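Protease (Helicobacter pylori, PDB 5EUF) probably acts as a zinc-dependent M16-family peptidase that cleaves the cytoplasmic domain of human junctional adhesion molecule A and weakens the gastric epithelial barrier. Local coordinates at residues I31-L36 with K104-F109; Y37-R42 with P189-V194; K76-V81 with I95-A100. All blocks are in the same frame, centred on the assembly; numbering follows the deposited sequence.

Contact 1 (I31-L36 with K104-F109); sequences IEVDVL and KSLELF
Strand 31-36 and helix 104-109 run nearly parallel, 17° apart, with their axes 9.3 Å from each other at closest approach. Phe109 carries the largest part of the helix side of the contact. Its CB already touches Val35 CG2 at 3.7 Å, and one face of the ring meets the same methyl: CG lies 3.4 Å from Val35 CG2. This methyl is offset toward the CG-CD2 rim, in a CH-pi contact 3.8 Å from the ring centroid. Farther out, CD2, still against Val35 CG2, also meets Val33 CG1 at 3.9 Å, this second methyl lying at the ring edge. CE2 then comes 3.3 Å from Val33 O, also near the ring plane, and CZ at the tip is close to the same oxygen.

Val33 spreads its two methyls over separate helix residues. CG1, anti to the backbone N, also reaches Leu106 CD2 at 3.7 Å, the two side chains crossing at about a right angle. CG2 touches Ser105 CB at 3.9 Å. With Ser105 OG satisfied by Asn101 O, just ahead of the helix, and no hydrogen bond across this buried interface, the packing between the two segments is chiefly apolar, with one carbonyl, Val33 O, at the ring edge.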
# COMPACT_ATOMS: atom_id res chain seq x y z
N ILE B 31 -11.86 -16.59 -37.16
CA ILE B 31 -12.08 -15.31 -36.49
C ILE B 31 -11.76 -15.41 -35.00
O ILE B 31 -11.56 -16.50 -34.47
CB ILE B 31 -13.53 -14.81 -36.63
CG1 ILE B 31 -14.48 -15.70 -35.83
CG2 ILE B 31 -13.94 -14.71 -38.10
CD1 ILE B 31 -15.89 -15.17 -35.77
N GLU B 32 -11.72 -14.26 -34.34
CA GLU B 32 -11.62 -14.22 -32.89
C GLU B 32 -12.62 -13.22 -32.31
O GLU B 32 -12.69 -12.07 -32.75
CB GLU B 32 -10.20 -13.87 -32.44
CG GLU B 32 -10.07 -13.83 -30.92
CD GLU B 32 -8.63 -13.67 -30.46
OE1 GLU B 32 -8.38 -12.79 -29.61
OE2 GLU B 32 -7.77 -14.43 -30.93
N VAL B 33 -13.39 -13.67 -31.32
CA VAL B 33 -14.40 -12.82 -30.70
C VAL B 33 -13.92 -12.33 -29.34
O VAL B 33 -13.84 -13.10 -28.39
CB VAL B 33 -15.73 -13.57 -30.53
CG1 VAL B 33 -16.80 -12.63 -30.01
CG2 VAL B 33 -16.16 -14.19 -31.84
N ASP B 34 -13.62 -11.03 -29.24
CA ASP B 34 -13.09 -10.46 -28.01
C ASP B 34 -14.12 -9.64 -27.23
O ASP B 34 -14.91 -8.90 -27.81
CB ASP B 34 -11.89 -9.57 -28.31
CG ASP B 34 -10.63 -10.36 -28.57
OD1 ASP B 34 -10.50 -10.92 -29.68
OD2 ASP B 34 -9.77 -10.42 -27.67
N VAL B 35 -14.09 -9.80 -25.91
CA VAL B 35 -14.80 -8.91 -25.01
C VAL B 35 -13.81 -8.30 -24.03
O VAL B 35 -13.24 -9.00 -23.20
CB VAL B 35 -15.91 -9.63 -24.23
CG1 VAL B 35 -16.48 -8.72 -23.16
CG2 VAL B 35 -17.00 -10.09 -25.18
N LEU B 36 -13.60 -6.99 -24.15
CA LEU B 36 -12.65 -6.30 -23.29
C LEU B 36 -13.36 -5.49 -22.21
O LEU B 36 -14.27 -4.72 -22.50
CB LEU B 36 -11.76 -5.37 -24.12
CG LEU B 36 -11.22 -5.90 -25.44
CD1 LEU B 36 -10.44 -4.81 -26.15
CD2 LEU B 36 -10.36 -7.12 -25.21
N LYS B 104 -23.15 -17.62 -32.03
CA LYS B 104 -23.22 -18.32 -30.76
C LYS B 104 -22.21 -17.76 -29.76
O LYS B 104 -22.48 -17.70 -28.56
CB LYS B 104 -22.98 -19.82 -30.96
CG LYS B 104 -23.25 -20.66 -29.72
CD LYS B 104 -24.70 -20.55 -29.28
CE LYS B 104 -24.98 -21.42 -28.06
NZ LYS B 104 -26.39 -21.29 -27.59
N SER B 105 -21.05 -17.34 -30.27
CA SER B 105 -20.00 -16.78 -29.42
C SER B 105 -20.45 -15.46 -28.80
O SER B 105 -20.21 -15.20 -27.62
CB SER B 105 -18.72 -16.57 -30.22
OG SER B 105 -18.20 -17.81 -30.66
N LEU B 106 -21.11 -14.63 -29.60
CA LEU B 106 -21.65 -13.36 -29.12
C LEU B 106 -22.76 -13.60 -28.10
O LEU B 106 -22.89 -12.84 -27.13
CB LEU B 106 -22.17 -12.52 -30.28
CG LEU B 106 -21.07 -11.91 -31.16
CD1 LEU B 106 -21.67 -11.04 -32.25
CD2 LEU B 106 -20.12 -11.10 -30.30
N GLU B 107 -23.54 -14.64 -28.31
CA GLU B 107 -24.61 -15.01 -27.39
C GLU B 107 -24.04 -15.39 -26.03
O GLU B 107 -24.53 -14.93 -24.99
CB GLU B 107 -25.43 -16.17 -27.96
CG GLU B 107 -26.49 -16.72 -27.01
CD GLU B 107 -27.31 -17.84 -27.62
OE1 GLU B 107 -27.02 -18.23 -28.77
OE2 GLU B 107 -28.24 -18.32 -26.95
N LEU B 108 -23.01 -16.22 -26.05
CA LEU B 108 -22.35 -16.68 -24.82
C LEU B 108 -21.74 -15.53 -24.02
O LEU B 108 -21.77 -15.54 -22.79
CB LEU B 108 -21.27 -17.70 -25.15
CG LEU B 108 -21.71 -19.04 -25.72
CD1 LEU B 108 -20.51 -19.96 -25.85
CD2 LEU B 108 -22.78 -19.67 -24.84
N PHE B 109 -21.19 -14.55 -24.73
CA PHE B 109 -20.55 -13.42 -24.07
C PHE B 109 -21.58 -12.44 -23.51
O PHE B 109 -21.36 -11.84 -22.46
CB PHE B 109 -19.60 -12.70 -25.04
CG PHE B 109 -18.23 -13.30 -25.09
CD1 PHE B 109 -17.63 -13.81 -23.95
CD2 PHE B 109 -17.54 -13.37 -26.29
CE1 PHE B 109 -16.37 -14.36 -24.00
CE2 PHE B 109 -16.27 -13.92 -26.35
CZ PHE B 109 -15.69 -14.42 -25.20

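Contact 2 (Y37-R42 with P189-V194)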
# COMPACT_ATOMS: atom_id res chain seq x y z
N TYR B 37 -12.94 -5.67 -20.97
CA TYR B 37 -13.43 -4.84 -19.88
C TYR B 37 -12.32 -3.91 -19.41
O TYR B 37 -11.21 -4.36 -19.12
CB TYR B 37 -13.94 -5.69 -18.72
CG TYR B 37 -15.22 -6.44 -19.02
CD1 TYR B 37 -16.46 -5.81 -18.91
CD2 TYR B 37 -15.20 -7.77 -19.41
CE1 TYR B 37 -17.63 -6.49 -19.17
CE2 TYR B 37 -16.36 -8.46 -19.68
CZ TYR B 37 -17.58 -7.81 -19.56
OH TYR B 37 -18.74 -8.49 -19.83
N LYS B 38 -12.61 -2.62 -19.33
CA LYS B 38 -11.63 -1.64 -18.87
C LYS B 38 -11.43 -1.73 -17.36
O LYS B 38 -11.63 -0.74 -16.65
CB LYS B 38 -12.05 -0.22 -19.27
CG LYS B 38 -12.26 -0.03 -20.76
CD LYS B 38 -12.75 1.38 -21.06
CE LYS B 38 -12.88 1.61 -22.56
NZ LYS B 38 -13.43 2.96 -22.85
N VAL B 39 -11.07 -2.92 -16.89
CA VAL B 39 -10.84 -3.16 -15.47
C VAL B 39 -9.58 -3.98 -15.25
O VAL B 39 -9.26 -4.86 -16.05
CB VAL B 39 -12.00 -3.93 -14.81
CG1 VAL B 39 -12.13 -3.51 -13.35
CG2 VAL B 39 -13.30 -3.71 -15.56
N GLY B 40 -8.89 -3.70 -14.16
CA GLY B 40 -7.71 -4.46 -13.80
C GLY B 40 -7.43 -4.32 -12.32
O GLY B 40 -8.31 -3.92 -11.55
N SER B 41 -6.21 -4.63 -11.92
CA SER B 41 -5.81 -4.50 -10.53
C SER B 41 -5.68 -3.03 -10.15
O SER B 41 -5.66 -2.69 -8.96
CB SER B 41 -4.50 -5.24 -10.27
OG SER B 41 -3.44 -4.68 -11.03
N ARG B 42 -5.60 -2.17 -11.15
CA ARG B 42 -5.44 -0.73 -10.92
C ARG B 42 -6.75 -0.12 -10.43
O ARG B 42 -6.77 1.00 -9.90
CB ARG B 42 -4.97 -0.02 -12.19
CG ARG B 42 -6.10 0.41 -13.10
CD ARG B 42 -5.61 1.20 -14.30
NE ARG B 42 -6.65 2.09 -14.79
CZ ARG B 42 -6.68 3.40 -14.55
NH1 ARG B 42 -5.71 3.96 -13.84
NH2 ARG B 42 -7.67 4.14 -15.02
N PRO B 189 -21.86 -2.50 -19.67
CA PRO B 189 -21.68 -2.32 -21.12
C PRO B 189 -20.92 -1.04 -21.46
O PRO B 189 -20.10 -1.04 -22.38
CB PRO B 189 -23.12 -2.26 -21.63
CG PRO B 189 -23.90 -3.06 -20.66
CD PRO B 189 -23.25 -2.84 -19.32
N LYS B 190 -21.17 0.03 -20.71
CA LYS B 190 -20.48 1.30 -20.92
C LYS B 190 -18.98 1.19 -20.64
O LYS B 190 -18.20 2.05 -21.03
CB LYS B 190 -21.10 2.38 -20.03
N ASN B 191 -18.59 0.11 -19.95
CA ASN B 191 -17.20 -0.10 -19.60
C ASN B 191 -16.60 -1.27 -20.38
O ASN B 191 -15.50 -1.73 -20.08
CB ASN B 191 -17.07 -0.35 -18.09
CG ASN B 191 -15.65 -0.17 -17.58
OD1 ASN B 191 -14.90 0.69 -18.06
ND2 ASN B 191 -15.26 -1.00 -16.61
N ALA B 192 -17.33 -1.75 -21.38
CA ALA B 192 -16.90 -2.93 -22.13
C ALA B 192 -16.75 -2.67 -23.62
O ALA B 192 -17.38 -1.78 -24.18
CB ALA B 192 -17.88 -4.07 -21.89
N ILE B 193 -15.90 -3.48 -24.26
CA ILE B 193 -15.66 -3.39 -25.70
C ILE B 193 -15.74 -4.77 -26.34
O ILE B 193 -15.06 -5.70 -25.91
CB ILE B 193 -14.27 -2.79 -26.02
CG1 ILE B 193 -14.16 -1.37 -25.47
CG2 ILE B 193 -14.02 -2.81 -27.52
CD1 ILE B 193 -12.77 -0.77 -25.65
N VAL B 194 -16.57 -4.90 -27.37
CA VAL B 194 -16.66 -6.14 -28.12
C VAL B 194 -15.87 -6.02 -29.42
O VAL B 194 -16.21 -5.23 -30.30
CB VAL B 194 -18.12 -6.52 -28.44
CG1 VAL B 194 -18.18 -7.77 -29.30
CG2 VAL B 194 -18.91 -6.71 -27.15
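At Tyr37 the strand that began at residue 30 makes its last pairing with the start of strand 192-198. Tyr37 and Ala192 form an antiparallel non-hydrogen-bonded pair, CA to CA 4.6 Å, with both side chains on the same face of the sheet. The Tyr37 ring therefore lies beside the alanine methyl, CE1 to Ala192 CB 3.6 Å; Tyr187 stacks on the ring, and Met113 of helix 102-113 touches both Tyr37 and Ala192.

Lys38 carries the one hydrogen bond between the segments. Its N donates to Asn191 O at 3.1 Å, almost straight at 177° and nearly along the C=O axis. Lys38 is also the centre of an inverse gamma turn, closed by a weak bond from Val39 N to Tyr37 O, so the chain changes course here. Its aliphatic chain, extended beyond CG, passes obliquely over Asn191, whose OD1 is 3.2 Å from Lys38 CB, and continues until CE lies 3.9 Å from Ile193 CD1.

Val39 meets the other branch of the same amide, with CG2 3.5 Å from Asn191 ND2 and the two side chains crossing at about a right angle. The asparagine CG is anti to its backbone N (chi1 -163°), and ND2 is bonded to Tyr186 O, consistent with the modelled orientation of the amide. Beyond Val39 the chain leaves the 189-194 segment, and Arg42 reaches a salt bridge with Asp307.

Asn191 thus works through both backbone and side chain: the carbonyl accepts the Lys38 N-H just past the last strand pair, while the amide, tied to helix 176-186, packs against Lys38 and Val39. One straight backbone bond and aliphatic contacts join strand 192-198 to a loop leading toward helix 51-58, which carries zinc ligand His53 and probably ligand His57 and catalytic Glu56; Glu133 of helix 120-139 also binds zinc.

Contact 3 (K76-V81 with I95-A100)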
# COMPACT_ATOMS: atom_id res chain seq x y z
N LYS B 76 -16.22 -25.66 -26.73
CA LYS B 76 -15.47 -26.84 -27.15
C LYS B 76 -16.28 -27.69 -28.13
O LYS B 76 -15.71 -28.38 -28.97
CB LYS B 76 -15.05 -27.67 -25.94
N ARG B 77 -17.60 -27.64 -28.00
CA ARG B 77 -18.48 -28.43 -28.86
C ARG B 77 -18.37 -28.01 -30.32
O ARG B 77 -18.42 -28.87 -31.21
CB ARG B 77 -19.93 -28.32 -28.39
N PHE B 78 -18.24 -26.72 -30.60
CA PHE B 78 -18.03 -26.29 -31.98
C PHE B 78 -16.55 -26.08 -32.27
O PHE B 78 -16.18 -25.30 -33.15
CB PHE B 78 -18.85 -25.04 -32.33
CG PHE B 78 -18.63 -23.85 -31.42
CD1 PHE B 78 -19.60 -23.47 -30.51
CD2 PHE B 78 -17.48 -23.07 -31.53
CE1 PHE B 78 -19.41 -22.36 -29.70
CE2 PHE B 78 -17.29 -21.97 -30.72
CZ PHE B 78 -18.26 -21.61 -29.80
N GLY B 79 -15.71 -26.81 -31.54
CA GLY B 79 -14.28 -26.83 -31.80
C GLY B 79 -13.59 -25.50 -31.61
O GLY B 79 -12.60 -25.20 -32.26
N GLY B 80 -14.13 -24.69 -30.70
CA GLY B 80 -13.56 -23.39 -30.42
C GLY B 80 -12.52 -23.42 -29.32
O GLY B 80 -12.30 -24.45 -28.69
N VAL B 81 -11.87 -22.28 -29.11
CA VAL B 81 -10.91 -22.12 -28.02
C VAL B 81 -11.20 -20.84 -27.27
O VAL B 81 -11.26 -19.77 -27.87
CB VAL B 81 -9.46 -22.10 -28.53
CG1 VAL B 81 -8.50 -21.89 -27.37
CG2 VAL B 81 -9.14 -23.38 -29.28
N ILE B 95 -12.82 -15.81 -27.77
CA ILE B 95 -13.09 -17.13 -28.33
C ILE B 95 -12.44 -17.28 -29.70
O ILE B 95 -12.62 -16.43 -30.57
CB ILE B 95 -14.61 -17.40 -28.47
CG1 ILE B 95 -15.28 -17.45 -27.10
CG2 ILE B 95 -14.86 -18.70 -29.21
CD1 ILE B 95 -16.77 -17.71 -27.17
N LYS B 96 -11.67 -18.35 -29.88
CA LYS B 96 -11.09 -18.68 -31.17
C LYS B 96 -11.97 -19.66 -31.93
O LYS B 96 -12.14 -20.80 -31.50
CB LYS B 96 -9.69 -19.27 -31.00
CG LYS B 96 -8.60 -18.24 -30.76
CD LYS B 96 -8.39 -17.39 -31.99
CE LYS B 96 -7.95 -18.23 -33.18
NZ LYS B 96 -7.69 -17.38 -34.37
N THR B 97 -12.54 -19.23 -33.04
CA THR B 97 -13.41 -20.10 -33.83
C THR B 97 -13.54 -19.62 -35.27
O THR B 97 -12.69 -18.88 -35.77
CB THR B 97 -14.81 -20.21 -33.19
OG1 THR B 97 -15.66 -21.01 -34.03
CG2 THR B 97 -15.42 -18.84 -32.99
N SER B 98 -14.60 -20.06 -35.94
CA SER B 98 -14.88 -19.63 -37.31
C SER B 98 -16.05 -18.66 -37.32
O SER B 98 -16.68 -18.42 -36.29
CB SER B 98 -15.16 -20.82 -38.21
OG SER B 98 -16.28 -21.56 -37.74
N GLU B 99 -16.35 -18.09 -38.49
CA GLU B 99 -17.41 -17.10 -38.60
C GLU B 99 -18.78 -17.74 -38.43
O GLU B 99 -19.76 -17.06 -38.13
CB GLU B 99 -17.33 -16.36 -39.94
CG GLU B 99 -17.89 -17.13 -41.13
CD GLU B 99 -19.35 -16.84 -41.39
OE1 GLU B 99 -19.87 -15.86 -40.82
OE2 GLU B 99 -19.99 -17.59 -42.16
N ALA B 100 -18.84 -19.05 -38.63
CA ALA B 100 -20.09 -19.79 -38.46
C ALA B 100 -20.52 -19.80 -37.00
O ALA B 100 -21.70 -19.94 -36.68
CB ALA B 100 -19.94 -21.21 -38.99
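Two backbone hydrogen bonds between Val81 and Lys96 join the segments as an antiparallel hydrogen-bonded pair. Val81 N donates to Lys96 O at 2.8 Å, 148° at the hydrogen, in the carbonyl plane and on a lone pair. In return Lys96 N gives a nearly straight bond of 175° to Val81 O, 2.5 Å away. Each carbonyl also receives a CA-H contact: Gly80 CA is 3.1 Å from Lys96 O, and Ile95 CA is 3.2 Å from Val81 O. The neighbouring groups on the 95-100 side turn the other way, Ile95 N and Thr97 O pairing with the backbone of Val33 and Ile31.

On the face shared by Val81 and Lys96, the two CB atoms lie 3.8 Å apart. The lysine chain then bends at chi2 and chi3 and heads away, so that NZ finds its partner in Ser366 OG.

Before the strand, helix 70-77 ends in a Schellman motif. Gly79 N bonds to Lys76 O at 3.0 Å and Gly80 N to Val75 O, with Gly79 at positive phi as the C-prime residue. Phe78, at the turn, holds CG between its backbone N and carbonyl carbon (chi1 55°), and the ring reaches across to Thr97, CD2 to OG1 3.7 Å. Its edge faces Ile95 CG2 more loosely, and Ser105 of helix 102-113 touches both Phe78 and Thr97.

The arrangement is that of a helix closed by a Schellman motif and passing through the short turn 78-80 into the first strand of a beta hairpin, 81-86 with 91-98, at the margin of the six-stranded mixed sheet.

How the contacts relate
From the N terminus, strand 30-37 supplies the first half of contact 1 and runs straight into the first half of contact 2. Helix 70-77 and the hairpin after it follow, and contact 3 closes this short loop as strand 91-98 ends. Helix 102-113 comes next and completes contact 1, whose loop encloses contact 3. Contact 2 closes last, at strand 192-198, so its long loop also surrounds contact 3 but crosses that of contact 1. All three reach the same mixed sheet. Strand 30-37 sits between strands 192-198 and 91-98 and pairs with both; a probable hydrogen bond from Leu36 N to Ile193 O links contact 1 to contact 2.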